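Local coordinates for protein putative aldolase (Bacteroides vulgatus ATCC 8482, PDB 3DXI) that is of unknown function but, as a putative aldolase with an HMGL-like region, folds as a TIM barrel, at residues A32-P37 against I71-I76; M135-W140 against F160-S165; S148-I153 against K179-Y184; D213-T218 against G227-E232. All coordinates share one frame; numbering follows the deposited sequence.

All four contacts belong to one eight-stranded barrel with helices packed outside it. Contact 4 is the core one, centred about 8 Å from the chain's centre, and joins the last strand to the segment entering the next helix by backbone hydrogen bonds and apolar packing. Contact 2, about 11 Å out, mixes aromatic and selenomethionine packing with a serine hydroxyl accepting a backbone N-H. Contacts 1 and 3 lie nearer the surface, at about 17 and 20 Å: the first is almost wholly polar, the second has no hydrogen bond across it. Contacts 2 and 3 share the apolar layer around Phe-160 and Val-181; a salt bridge, Arg-182 to Asp-213, ties contact 3 to contact 4.

Contact 1. Residues A32-P37 against I71-I76; sequences AMNELP and ISTKKI
Asn-34 turns CG anti to its own carbonyl carbon (chi1 -81°), and Lys-74, bent at chi2 and chi4, carries NZ back across to the end of helix 23-34. The Asn-34 amide works as a two-ended group against the turn that follows helix 62-71. Its ND2 donates to Ile-71 O at 2.9 Å, with the acceptor in the amide plane and the donor in the plane of the Ile-71 carbonyl. Its OD1 accepts from Thr-73 N, also 2.9 Å away, in a bond nearly straight at the hydrogen (170°) although that donor stands above the amide carbonyl plane. One water donates to Asn-34 OD1 and accepts from Ser-72 OG; a second joins Asn-34 O to Thr-73 OG1. Ser-72 OG in turn accepts from Lys-74 N (3.2 Å), an ST turn just before strand 75-81. Lys-74 NZ donates to Met-33 O at 2.8 Å and more weakly to Leu-36 O at 2.9 Å; Ile-38 O is a further acceptor. The ammonium thus joins the last turn of helix 23-34, through Met-33 O, to the loop after it, where its charge would be expected to offset the negative end of the helix dipole.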
loop_
_atom_site.group_PDB
_atom_site.type_symbol
_atom_site.label_atom_id
_atom_site.label_comp_id
_atom_site.label_asym_id
_atom_site.label_seq_id
_atom_site.Cartn_x
_atom_site.Cartn_y
_atom_site.Cartn_z
ATOM N N ALA A 32 21.472 -10.777 8.223
ATOM C CA ALA A 32 20.428 -10.969 7.223
ATOM C C ALA A 32 20.739 -10.086 6.016
ATOM O O ALA A 32 20.578 -10.504 4.875
ATOM C CB ALA A 32 19.066 -10.595 7.797
HETATM N N MSE A 33 21.188 -8.863 6.279
HETATM C CA MSE A 33 21.516 -7.937 5.205
HETATM C C MSE A 33 22.641 -8.494 4.327
HETATM O O MSE A 33 22.724 -8.175 3.143
HETATM C CB MSE A 33 21.919 -6.579 5.780
HETATM C CG MSE A 33 20.806 -5.854 6.531
HETATM SE SE MSE A 33 19.189 -5.555 5.476
HETATM C CE MSE A 33 18.065 -6.903 6.301
ATOM N N ASN A 34 23.507 -9.320 4.909
ATOM C CA ASN A 34 24.595 -9.922 4.142
ATOM C C ASN A 34 24.020 -10.858 3.077
ATOM O O ASN A 34 24.592 -11.003 1.998
ATOM C CB ASN A 34 25.533 -10.748 5.035
ATOM C CG ASN A 34 26.551 -9.900 5.776
ATOM O OD1 ASN A 34 26.703 -8.709 5.505
ATOM N ND2 ASN A 34 27.268 -10.520 6.709
ATOM N N GLU A 35 22.891 -11.493 3.383
ATOM C CA GLU A 35 22.288 -12.440 2.449
ATOM C C GLU A 35 21.096 -11.924 1.658
ATOM O O GLU A 35 20.364 -12.710 1.055
ATOM C CB GLU A 35 21.888 -13.721 3.185
ATOM C CG GLU A 35 23.061 -14.441 3.827
ATOM C CD GLU A 35 22.712 -15.843 4.284
ATOM O OE1 GLU A 35 22.549 -16.728 3.415
ATOM O OE2 GLU A 35 22.596 -16.058 5.511
ATOM N N LEU A 36 20.893 -10.611 1.669
ATOM C CA LEU A 36 19.801 -10.003 0.916
ATOM C C LEU A 36 20.436 -9.070 -0.111
ATOM O O LEU A 36 21.525 -8.542 0.116
ATOM C CB LEU A 36 18.864 -9.222 1.854
ATOM C CG LEU A 36 18.012 -10.045 2.838
ATOM C CD1 LEU A 36 17.255 -9.126 3.792
ATOM C CD2 LEU A 36 17.034 -10.904 2.065
ATOM N N PRO A 37 19.772 -8.861 -1.259
ATOM C CA PRO A 37 20.368 -7.967 -2.256
ATOM C C PRO A 37 20.278 -6.477 -1.891
ATOM O O PRO A 37 19.746 -5.672 -2.657
ATOM C CB PRO A 37 19.600 -8.323 -3.534
ATOM C CG PRO A 37 18.240 -8.687 -3.010
ATOM C CD PRO A 37 18.565 -9.522 -1.791
ATOM N N ILE A 71 31.492 -7.778 10.828
ATOM C CA ILE A 71 30.593 -8.824 10.350
ATOM C C ILE A 71 29.780 -8.513 9.096
ATOM O O ILE A 71 29.236 -9.429 8.484
ATOM C CB ILE A 71 29.622 -9.271 11.473
ATOM C CG1 ILE A 71 28.864 -8.066 12.033
ATOM C CG2 ILE A 71 30.403 -9.970 12.582
ATOM C CD1 ILE A 71 27.775 -8.427 13.033
ATOM N N SER A 72 29.694 -7.241 8.710
ATOM C CA SER A 72 28.942 -6.872 7.508
ATOM C C SER A 72 29.815 -6.857 6.248
ATOM O O SER A 72 30.956 -6.391 6.273
ATOM C CB SER A 72 28.291 -5.491 7.683
ATOM O OG SER A 72 27.654 -5.071 6.484
ATOM N N THR A 73 29.267 -7.366 5.149
ATOM C CA THR A 73 29.976 -7.379 3.871
ATOM C C THR A 73 29.455 -6.265 2.950
ATOM O O THR A 73 29.870 -6.154 1.796
ATOM C CB THR A 73 29.792 -8.721 3.137
ATOM O OG1 THR A 73 28.405 -8.897 2.814
ATOM C CG2 THR A 73 30.261 -9.880 4.013
ATOM N N LYS A 74 28.547 -5.440 3.462
ATOM C CA LYS A 74 27.974 -4.352 2.669
ATOM C C LYS A 74 28.512 -2.984 3.079
ATOM O O LYS A 74 29.281 -2.872 4.031
ATOM C CB LYS A 74 26.450 -4.373 2.795
ATOM C CG LYS A 74 25.844 -5.741 2.502
ATOM C CD LYS A 74 26.248 -6.246 1.117
ATOM C CE LYS A 74 25.576 -7.568 0.775
ATOM N NZ LYS A 74 24.080 -7.482 0.807
ATOM N N LYS A 75 28.125 -1.945 2.347
ATOM C CA LYS A 75 28.577 -0.603 2.681
ATOM C C LYS A 75 27.758 -0.062 3.851
ATOM O O LYS A 75 26.560 -0.327 3.964
ATOM C CB LYS A 75 28.478 0.316 1.459
ATOM C CG LYS A 75 29.599 0.069 0.438
ATOM C CD LYS A 75 29.553 1.055 -0.705
ATOM C CE LYS A 75 30.813 0.990 -1.550
ATOM N NZ LYS A 75 30.844 2.076 -2.572
ATOM N N ILE A 76 28.417 0.684 4.729
ATOM C CA ILE A 76 27.765 1.228 5.913
ATOM C C ILE A 76 27.660 2.748 5.871
ATOM O O ILE A 76 28.591 3.443 5.453
ATOM C CB ILE A 76 28.542 0.825 7.192
ATOM C CG1 ILE A 76 28.640 -0.698 7.291
ATOM C CG2 ILE A 76 27.856 1.394 8.428
ATOM C CD1 ILE A 76 27.312 -1.384 7.490
HETATM O O HOH W 1 25.425 -6.489 6.300
HETATM O O HOH W 2 27.441 -11.167 1.705
#

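Contact 2. Residues M135-W140 against F160-S165; sequences MYMSKW and FCMVDS
The Trp-140 ring and the Phe-160 ring meet tip to tip, their planes inclined at 50°, with Trp-140 CH2 3.5 Å from Phe-160 CE2. One face of the indole carries Met-137 CA, 3.3 Å above the plane and offset toward the rim, while Met-162 CG approaches CH2 obliquely at 3.7 Å. The Met-162 selenium, 5.4 Å from the centroid of the six-membered ring of Trp-140, makes an oblique Met-aromatic contact. Over the centre of one face of the Tyr-136 ring sits Met-135 CB, and Ser-165 CB comes obliquely to Tyr-136 CD1. These groups join the loop leaving strand 129-134 to the C-terminal end of the neighbouring parallel strand 159-163, the end at which TIM barrels carry their active sites. Ser-165 OG accepts from Tyr-136 N at 2.9 Å in an almost straight bond (178°). Met-137 N makes a weak bond to Val-163 O. Met-137 CG lies between its backbone N and carbonyl carbon (chi1 65°), and the chain beyond it reaches strand 159-163, its CE 3.9 Å from Met-162 CB. Trp-140 NE1 donates to Met-135 O at 3.1 Å, closing the loop on itself and fixing the turn of the indole.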
loop_
_atom_site.group_PDB
_atom_site.type_symbol
_atom_site.label_atom_id
_atom_site.label_comp_id
_atom_site.label_asym_id
_atom_site.label_seq_id
_atom_site.Cartn_x
_atom_site.Cartn_y
_atom_site.Cartn_z
HETATM N N MSE A 135 14.755 16.980 2.026
HETATM C CA MSE A 135 13.345 16.879 2.378
HETATM C C MSE A 135 12.411 17.733 1.535
HETATM O O MSE A 135 12.846 18.586 0.766
HETATM C CB MSE A 135 13.168 17.265 3.845
HETATM C CG MSE A 135 14.244 16.694 4.745
HETATM SE SE MSE A 135 14.094 17.226 6.601
HETATM C CE MSE A 135 13.822 19.122 6.395
ATOM N N TYR A 136 11.116 17.474 1.698
ATOM C CA TYR A 136 10.046 18.193 1.016
ATOM C C TYR A 136 10.169 18.296 -0.497
ATOM O O TYR A 136 10.080 19.389 -1.053
ATOM C CB TYR A 136 9.913 19.599 1.599
ATOM C CG TYR A 136 10.077 19.650 3.100
ATOM C CD1 TYR A 136 9.314 18.837 3.939
ATOM C CD2 TYR A 136 11.003 20.508 3.680
ATOM C CE1 TYR A 136 9.477 18.878 5.327
ATOM C CE2 TYR A 136 11.172 20.560 5.052
ATOM C CZ TYR A 136 10.410 19.745 5.872
ATOM O OH TYR A 136 10.591 19.804 7.235
HETATM N N MSE A 137 10.347 17.166 -1.168
HETATM C CA MSE A 137 10.457 17.180 -2.618
HETATM C C MSE A 137 9.154 17.702 -3.233
HETATM O O MSE A 137 9.120 18.086 -4.396
HETATM C CB MSE A 137 10.761 15.772 -3.136
HETATM C CG MSE A 137 9.652 14.756 -2.902
HETATM SE SE MSE A 137 10.229 12.939 -3.296
HETATM C CE MSE A 137 10.194 13.050 -5.231
ATOM N N SER A 138 8.081 17.708 -2.448
ATOM C CA SER A 138 6.785 18.188 -2.934
ATOM C C SER A 138 6.728 19.716 -3.004
ATOM O O SER A 138 5.724 20.283 -3.437
ATOM C CB SER A 138 5.662 17.711 -2.018
ATOM O OG SER A 138 5.744 18.363 -0.761
ATOM N N LYS A 139 7.795 20.381 -2.573
ATOM C CA LYS A 139 7.833 21.841 -2.587
ATOM C C LYS A 139 8.915 22.399 -3.509
ATOM O O LYS A 139 8.970 23.609 -3.748
ATOM C CB LYS A 139 8.056 22.369 -1.166
ATOM C CG LYS A 139 7.032 21.890 -0.154
ATOM C CD LYS A 139 7.252 22.525 1.210
ATOM C CE LYS A 139 6.187 22.067 2.207
ATOM N NZ LYS A 139 6.289 22.755 3.533
ATOM N N TRP A 140 9.759 21.511 -4.029
ATOM C CA TRP A 140 10.867 21.888 -4.902
ATOM C C TRP A 140 10.516 22.717 -6.133
ATOM O O TRP A 140 11.088 23.784 -6.346
ATOM C CB TRP A 140 11.617 20.634 -5.355
ATOM C CG TRP A 140 12.343 19.904 -4.252
ATOM C CD1 TRP A 140 12.314 20.182 -2.909
ATOM C CD2 TRP A 140 13.171 18.748 -4.403
ATOM N NE1 TRP A 140 13.071 19.262 -2.219
ATOM C CE2 TRP A 140 13.610 18.373 -3.112
ATOM C CE3 TRP A 140 13.587 17.991 -5.507
ATOM C CZ2 TRP A 140 14.443 17.266 -2.896
ATOM C CZ3 TRP A 140 14.414 16.891 -5.291
ATOM C CH2 TRP A 140 14.834 16.541 -3.992
ATOM N N PHE A 160 22.144 11.956 -4.337
ATOM C CA PHE A 160 21.177 13.025 -4.133
ATOM C C PHE A 160 19.852 12.286 -3.949
ATOM O O PHE A 160 19.242 11.846 -4.923
ATOM C CB PHE A 160 21.084 13.945 -5.352
ATOM C CG PHE A 160 20.114 15.081 -5.170
ATOM C CD1 PHE A 160 20.450 16.176 -4.380
ATOM C CD2 PHE A 160 18.845 15.032 -5.745
ATOM C CE1 PHE A 160 19.539 17.203 -4.160
ATOM C CE2 PHE A 160 17.922 16.058 -5.531
ATOM C CZ PHE A 160 18.271 17.145 -4.737
ATOM N N CYS A 161 19.415 12.146 -2.699
ATOM C CA CYS A 161 18.187 11.421 -2.378
ATOM C C CYS A 161 16.946 12.306 -2.233
ATOM O O CYS A 161 16.915 13.211 -1.400
ATOM C CB CYS A 161 18.407 10.621 -1.089
ATOM S SG CYS A 161 17.047 9.524 -0.634
HETATM N N MSE A 162 15.933 12.052 -3.060
HETATM C CA MSE A 162 14.686 12.817 -3.001
HETATM C C MSE A 162 13.794 12.183 -1.934
HETATM O O MSE A 162 13.441 11.012 -2.033
HETATM C CB MSE A 162 13.978 12.790 -4.360
HETATM C CG MSE A 162 14.860 13.203 -5.530
HETATM SE SE MSE A 162 13.890 13.175 -7.196
HETATM C CE MSE A 162 13.556 11.273 -7.325
ATOM N N VAL A 163 13.428 12.959 -0.916
ATOM C CA VAL A 163 12.607 12.442 0.177
ATOM C C VAL A 163 11.129 12.838 0.150
ATOM O O VAL A 163 10.780 14.018 0.216
ATOM C CB VAL A 163 13.203 12.864 1.537
ATOM C CG1 VAL A 163 12.395 12.267 2.682
ATOM C CG2 VAL A 163 14.655 12.417 1.616
ATOM N N ASP A 164 10.274 11.823 0.053
ATOM C CA ASP A 164 8.822 11.982 0.038
ATOM C C ASP A 164 8.423 12.217 1.501
ATOM O O ASP A 164 7.783 11.377 2.126
ATOM C CB ASP A 164 8.199 10.693 -0.524
ATOM C CG ASP A 164 6.681 10.663 -0.434
ATOM O OD1 ASP A 164 6.040 11.735 -0.482
ATOM O OD2 ASP A 164 6.127 9.543 -0.337
ATOM N N SER A 165 8.822 13.374 2.025
ATOM C CA SER A 165 8.588 13.757 3.421
ATOM C C SER A 165 7.185 13.575 3.984
ATOM O O SER A 165 7.022 13.055 5.090
ATOM C CB SER A 165 9.035 15.207 3.639
ATOM O OG SER A 165 10.446 15.329 3.547
#

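Contact 3. Residues S148-I153 against K179-Y184; sequences SKLKAI and KEVRKY
Leu-150 and Lys-151 close tightly on the carbonyl of Tyr-184: Leu-150 C lies 3.8 Å from Tyr-184 O, and Lys-151 CB stands 3.7 Å from the same oxygen. Lys-151 N is near that carbonyl too, but at an angle too poor for a hydrogen bond, so the two segments are held by packing alone. Beside this spot Leu-150 and Tyr-184 meet through their CB atoms, 4.3 Å apart. Leu-150 points its CB toward helix 171-184, and its CD1 reaches Val-181 CG1 at 4.5 Å, a light touch between two branched ends. Leu-150 and Val-181 are both buried and both also pack on Phe-160 of strand 159-163, which makes this inner side continuous with the apolar layer between the strands and the outer helices.

The other side is the more exposed one. Tyr-184, with CG anti to its carbonyl carbon (chi1 -62°), stands beside Ser-148, whose N lies over one face of the ring. Ser-148 CA touches Tyr-184 CD1 at van der Waals distance, 4.1 Å, and Ser-148 OG is 4.2 Å from CE1, with no polar bond between the two residues. At the ring edge, in its plane, sits Glu-180 OE1; the other carboxylate oxygen, OE2, takes a salt bridge from Lys-183 NZ at 3.0 Å, along the outer surface of the helix. Lys-151 stretches away from the contact, extended beyond CG. The arrangement is that of the outer layer of a TIM barrel: a 3-10 segment, in the connection between strands 129-134 and 159-163, lies beside the helix that follows the second of them.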
loop_
_atom_site.group_PDB
_atom_site.type_symbol
_atom_site.label_atom_id
_atom_site.label_comp_id
_atom_site.label_asym_id
_atom_site.label_seq_id
_atom_site.Cartn_x
_atom_site.Cartn_y
_atom_site.Cartn_z
ATOM N N SER A 148 18.458 25.020 -9.581
ATOM C CA SER A 148 19.667 25.611 -10.141
ATOM C C SER A 148 20.827 25.573 -9.153
ATOM O O SER A 148 21.986 25.738 -9.531
ATOM C CB SER A 148 19.396 27.059 -10.559
ATOM O OG SER A 148 18.353 27.120 -11.520
ATOM N N LYS A 149 20.514 25.359 -7.881
ATOM C CA LYS A 149 21.540 25.299 -6.849
ATOM C C LYS A 149 22.151 23.910 -6.735
ATOM O O LYS A 149 23.072 23.698 -5.941
ATOM C CB LYS A 149 20.949 25.694 -5.491
ATOM C CG LYS A 149 20.414 27.115 -5.440
ATOM C CD LYS A 149 19.819 27.438 -4.080
ATOM C CE LYS A 149 19.288 28.864 -4.050
ATOM N NZ LYS A 149 18.718 29.249 -2.724
ATOM N N LEU A 150 21.644 22.965 -7.523
ATOM C CA LEU A 150 22.145 21.599 -7.464
ATOM C C LEU A 150 23.421 21.373 -8.262
ATOM O O LEU A 150 24.139 20.406 -8.016
ATOM C CB LEU A 150 21.062 20.614 -7.918
ATOM C CG LEU A 150 19.758 20.626 -7.113
ATOM C CD1 LEU A 150 18.874 19.483 -7.584
ATOM C CD2 LEU A 150 20.050 20.484 -5.622
ATOM N N LYS A 151 23.722 22.250 -9.212
ATOM C CA LYS A 151 24.943 22.063 -9.983
ATOM C C LYS A 151 26.169 22.136 -9.074
ATOM O O LYS A 151 27.202 21.529 -9.360
ATOM C CB LYS A 151 25.072 23.112 -11.088
ATOM C CG LYS A 151 26.354 22.939 -11.894
ATOM C CD LYS A 151 26.432 23.870 -13.093
ATOM C CE LYS A 151 27.759 23.703 -13.824
ATOM N NZ LYS A 151 27.822 24.545 -15.056
ATOM N N ALA A 152 26.048 22.870 -7.973
ATOM C CA ALA A 152 27.156 23.028 -7.035
ATOM C C ALA A 152 27.543 21.743 -6.292
ATOM O O ALA A 152 28.580 21.695 -5.628
ATOM C CB ALA A 152 26.826 24.132 -6.029
ATOM N N ILE A 153 26.722 20.701 -6.403
ATOM C CA ILE A 153 27.015 19.446 -5.716
ATOM C C ILE A 153 27.656 18.395 -6.618
ATOM O O ILE A 153 28.023 17.317 -6.154
ATOM C CB ILE A 153 25.737 18.838 -5.089
ATOM C CG1 ILE A 153 24.867 18.183 -6.165
ATOM C CG2 ILE A 153 24.938 19.921 -4.398
ATOM C CD1 ILE A 153 23.690 17.387 -5.601
ATOM N N LYS A 179 13.311 13.589 -13.650
ATOM C CA LYS A 179 13.716 14.186 -14.921
ATOM C C LYS A 179 14.281 15.589 -14.696
ATOM O O LYS A 179 15.262 15.983 -15.330
ATOM C CB LYS A 179 12.527 14.272 -15.876
ATOM C CG LYS A 179 11.963 12.929 -16.308
ATOM C CD LYS A 179 10.719 13.119 -17.181
ATOM C CE LYS A 179 10.104 11.781 -17.595
ATOM N NZ LYS A 179 8.789 11.965 -18.290
ATOM N N GLU A 180 13.662 16.343 -13.791
ATOM C CA GLU A 180 14.126 17.695 -13.488
ATOM C C GLU A 180 15.506 17.696 -12.844
ATOM O O GLU A 180 16.388 18.444 -13.259
ATOM C CB GLU A 180 13.132 18.410 -12.566
ATOM C CG GLU A 180 11.944 18.988 -13.299
ATOM C CD GLU A 180 12.362 20.046 -14.293
ATOM O OE1 GLU A 180 12.832 21.114 -13.857
ATOM O OE2 GLU A 180 12.237 19.808 -15.508
ATOM N N VAL A 181 15.687 16.859 -11.828
ATOM C CA VAL A 181 16.962 16.767 -11.126
ATOM C C VAL A 181 18.090 16.409 -12.100
ATOM O O VAL A 181 19.185 16.963 -12.020
ATOM C CB VAL A 181 16.871 15.727 -9.962
ATOM C CG1 VAL A 181 18.244 15.439 -9.378
ATOM C CG2 VAL A 181 15.957 16.279 -8.854
ATOM N N ARG A 182 17.810 15.504 -13.033
ATOM C CA ARG A 182 18.804 15.093 -14.018
ATOM C C ARG A 182 19.253 16.255 -14.912
ATOM O O ARG A 182 20.323 16.191 -15.515
ATOM C CB ARG A 182 18.253 13.965 -14.896
ATOM C CG ARG A 182 17.892 12.680 -14.151
ATOM C CD ARG A 182 19.112 12.000 -13.576
ATOM N NE ARG A 182 18.845 10.595 -13.285
ATOM C CZ ARG A 182 19.695 9.788 -12.659
ATOM N NH1 ARG A 182 20.871 10.250 -12.249
ATOM N NH2 ARG A 182 19.371 8.520 -12.445
ATOM N N LYS A 183 18.439 17.303 -15.006
ATOM C CA LYS A 183 18.789 18.468 -15.826
ATOM C C LYS A 183 19.738 19.403 -15.089
ATOM O O LYS A 183 20.447 20.194 -15.714
ATOM C CB LYS A 183 17.550 19.295 -16.185
ATOM C CG LYS A 183 16.545 18.652 -17.112
ATOM C CD LYS A 183 15.397 19.630 -17.346
ATOM C CE LYS A 183 14.322 19.041 -18.233
ATOM N NZ LYS A 183 13.172 19.976 -18.367
ATOM N N TYR A 184 19.750 19.316 -13.763
ATOM C CA TYR A 184 20.567 20.215 -12.965
ATOM C C TYR A 184 21.771 19.624 -12.245
ATOM O O TYR A 184 22.653 20.365 -11.803
ATOM C CB TYR A 184 19.660 20.951 -11.983
ATOM C CG TYR A 184 18.630 21.804 -12.692
ATOM C CD1 TYR A 184 18.985 23.025 -13.261
ATOM C CD2 TYR A 184 17.320 21.360 -12.856
ATOM C CE1 TYR A 184 18.065 23.785 -13.977
ATOM C CE2 TYR A 184 16.386 22.108 -13.577
ATOM C CZ TYR A 184 16.767 23.321 -14.136
ATOM O OH TYR A 184 15.861 24.059 -14.870
#

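Contact 4. Residues D213-T218 against G227-E232; sequences DFIDAT and GNLKME
Thr-218 and Met-231 are joined through the backbone: Met-231 N donates to Thr-218 O at 2.8 Å, nearly straight at the hydrogen (178°), with the donor well above the carbonyl plane. Thr-218 N in turn donates to Leu-229 O at 3.2 Å, almost in line with the C=O bond. Together they make a single beta bridge between Thr-218 and Lys-230, and Lys-230 CA adds a CA-H...O contact to Thr-218 O. Ala-217 CB points toward segment 227-232 and touches Leu-229 O at 3.4 Å. It also meets Leu-229 CG at 4.1 Å and Met-231 CE at 3.9 Å. Met-231 leaves with CG anti to its backbone N (chi1 179°), then bends at chi2 and chi3, its selenium also lying close to Ala-217 CB.

The bridge lies where strand 214-217, the eighth of the TIM barrel, passes into the loop beyond its C-terminal end; Lys-230 takes the N-cap position of helix 231-241, which that loop feeds. The touching parts run 85° apart, so the segment entering the helix lies across the end of the strand.

Farther out, Leu-229 CD2 packs on Ile-215 CG2, and both side chains rest on helix 200-209. A water donates to Asp-216 O and accepts from Leu-229 N at 3.2 Å, bridging the backbones. Asp-216 turns its carboxylate to Arg-105 in a salt bridge and to His-192 in a hydrogen bond. Thr-218 OG1 is bonded to Met-222 O, and Glu-232 OE1 accepts from Thr-220 N, which ties the start of the helix to the loop. Lys-230 packs on Thr-269 of the second subunit.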
loop_
_atom_site.group_PDB
_atom_site.type_symbol
_atom_site.label_atom_id
_atom_site.label_comp_id
_atom_site.label_asym_id
_atom_site.label_seq_id
_atom_site.Cartn_x
_atom_site.Cartn_y
_atom_site.Cartn_z
ATOM N N ASP A 213 19.125 5.722 -9.411
ATOM C CA ASP A 213 20.303 5.023 -8.899
ATOM C C ASP A 213 20.184 4.392 -7.503
ATOM O O ASP A 213 20.813 3.367 -7.229
ATOM C CB ASP A 213 21.489 5.995 -8.902
ATOM C CG ASP A 213 21.666 6.697 -10.242
ATOM O OD1 ASP A 213 22.262 6.097 -11.157
ATOM O OD2 ASP A 213 21.198 7.843 -10.387
ATOM N N PHE A 214 19.387 5.002 -6.630
ATOM C CA PHE A 214 19.217 4.526 -5.253
ATOM C C PHE A 214 17.762 4.493 -4.777
ATOM O O PHE A 214 16.962 5.361 -5.131
ATOM C CB PHE A 214 19.989 5.439 -4.293
ATOM C CG PHE A 214 21.409 5.021 -4.034
ATOM C CD1 PHE A 214 21.717 4.185 -2.963
ATOM C CD2 PHE A 214 22.449 5.503 -4.826
ATOM C CE1 PHE A 214 23.037 3.840 -2.677
ATOM C CE2 PHE A 214 23.779 5.164 -4.553
ATOM C CZ PHE A 214 24.070 4.331 -3.473
ATOM N N ILE A 215 17.426 3.491 -3.970
ATOM C CA ILE A 215 16.088 3.392 -3.385
ATOM C C ILE A 215 16.245 3.023 -1.910
ATOM O O ILE A 215 17.010 2.121 -1.568
ATOM C CB ILE A 215 15.199 2.316 -4.060
ATOM C CG1 ILE A 215 14.874 2.719 -5.500
ATOM C CG2 ILE A 215 13.902 2.150 -3.271
ATOM C CD1 ILE A 215 14.069 3.998 -5.614
ATOM N N ASP A 216 15.528 3.748 -1.054
ATOM C CA ASP A 216 15.530 3.536 0.395
ATOM C C ASP A 216 14.284 2.750 0.819
ATOM O O ASP A 216 13.196 2.933 0.263
ATOM C CB ASP A 216 15.501 4.880 1.142
ATOM C CG ASP A 216 16.845 5.591 1.167
ATOM O OD1 ASP A 216 17.740 5.255 0.357
ATOM O OD2 ASP A 216 16.994 6.509 2.004
ATOM N N ALA A 217 14.448 1.896 1.823
ATOM C CA ALA A 217 13.347 1.106 2.371
ATOM C C ALA A 217 13.797 0.562 3.723
ATOM O O ALA A 217 14.961 0.705 4.085
ATOM C CB ALA A 217 12.985 -0.034 1.428
ATOM N N THR A 218 12.875 -0.036 4.473
ATOM C CA THR A 218 13.196 -0.609 5.776
ATOM C C THR A 218 12.384 -1.887 5.985
ATOM O O THR A 218 11.329 -2.060 5.376
ATOM C CB THR A 218 12.877 0.378 6.932
ATOM O OG1 THR A 218 11.471 0.659 6.959
ATOM C CG2 THR A 218 13.647 1.684 6.750
ATOM N N GLY A 227 5.345 5.238 8.356
ATOM C CA GLY A 227 6.522 4.472 7.992
ATOM C C GLY A 227 7.044 4.635 6.581
ATOM O O GLY A 227 6.639 5.540 5.852
ATOM N N ASN A 228 7.950 3.737 6.205
ATOM C CA ASN A 228 8.586 3.758 4.891
ATOM C C ASN A 228 8.134 2.614 3.992
ATOM O O ASN A 228 7.273 1.813 4.357
ATOM C CB ASN A 228 10.108 3.663 5.048
ATOM C CG ASN A 228 10.672 4.736 5.946
ATOM O OD1 ASN A 228 11.164 4.456 7.036
ATOM N ND2 ASN A 228 10.608 5.971 5.493
ATOM N N LEU A 229 8.712 2.556 2.799
ATOM C CA LEU A 229 8.410 1.478 1.874
ATOM C C LEU A 229 8.932 0.221 2.560
ATOM O O LEU A 229 10.029 0.238 3.119
ATOM C CB LEU A 229 9.161 1.689 0.557
ATOM C CG LEU A 229 9.345 0.485 -0.370
ATOM C CD1 LEU A 229 7.998 -0.084 -0.782
ATOM C CD2 LEU A 229 10.130 0.923 -1.589
ATOM N N LYS A 230 8.145 -0.852 2.540
ATOM C CA LYS A 230 8.562 -2.107 3.161
ATOM C C LYS A 230 9.580 -2.796 2.257
ATOM O O LYS A 230 9.276 -3.149 1.110
ATOM C CB LYS A 230 7.348 -3.015 3.401
ATOM C CG LYS A 230 6.359 -2.420 4.395
ATOM C CD LYS A 230 5.301 -3.413 4.844
ATOM C CE LYS A 230 4.208 -3.583 3.814
ATOM N NZ LYS A 230 2.891 -3.667 4.505
HETATM N N MSE A 231 10.795 -2.970 2.775
HETATM C CA MSE A 231 11.864 -3.599 2.013
HETATM C C MSE A 231 11.420 -4.942 1.447
HETATM O O MSE A 231 11.702 -5.253 0.293
HETATM C CB MSE A 231 13.107 -3.780 2.892
HETATM C CG MSE A 231 14.276 -4.463 2.187
HETATM SE SE MSE A 231 14.938 -3.463 0.657
HETATM C CE MSE A 231 16.168 -2.278 1.600
ATOM N N GLU A 232 10.716 -5.733 2.252
ATOM C CA GLU A 232 10.246 -7.041 1.797
ATOM C C GLU A 232 9.304 -6.917 0.602
ATOM O O GLU A 232 9.264 -7.802 -0.251
ATOM C CB GLU A 232 9.535 -7.800 2.932
ATOM C CG GLU A 232 8.314 -7.076 3.506
ATOM C CD GLU A 232 8.655 -6.238 4.712
ATOM O OE1 GLU A 232 9.792 -5.720 4.776
ATOM O OE2 GLU A 232 7.784 -6.088 5.596
HETATM O O HOH W 3 11.342 4.285 2.241
#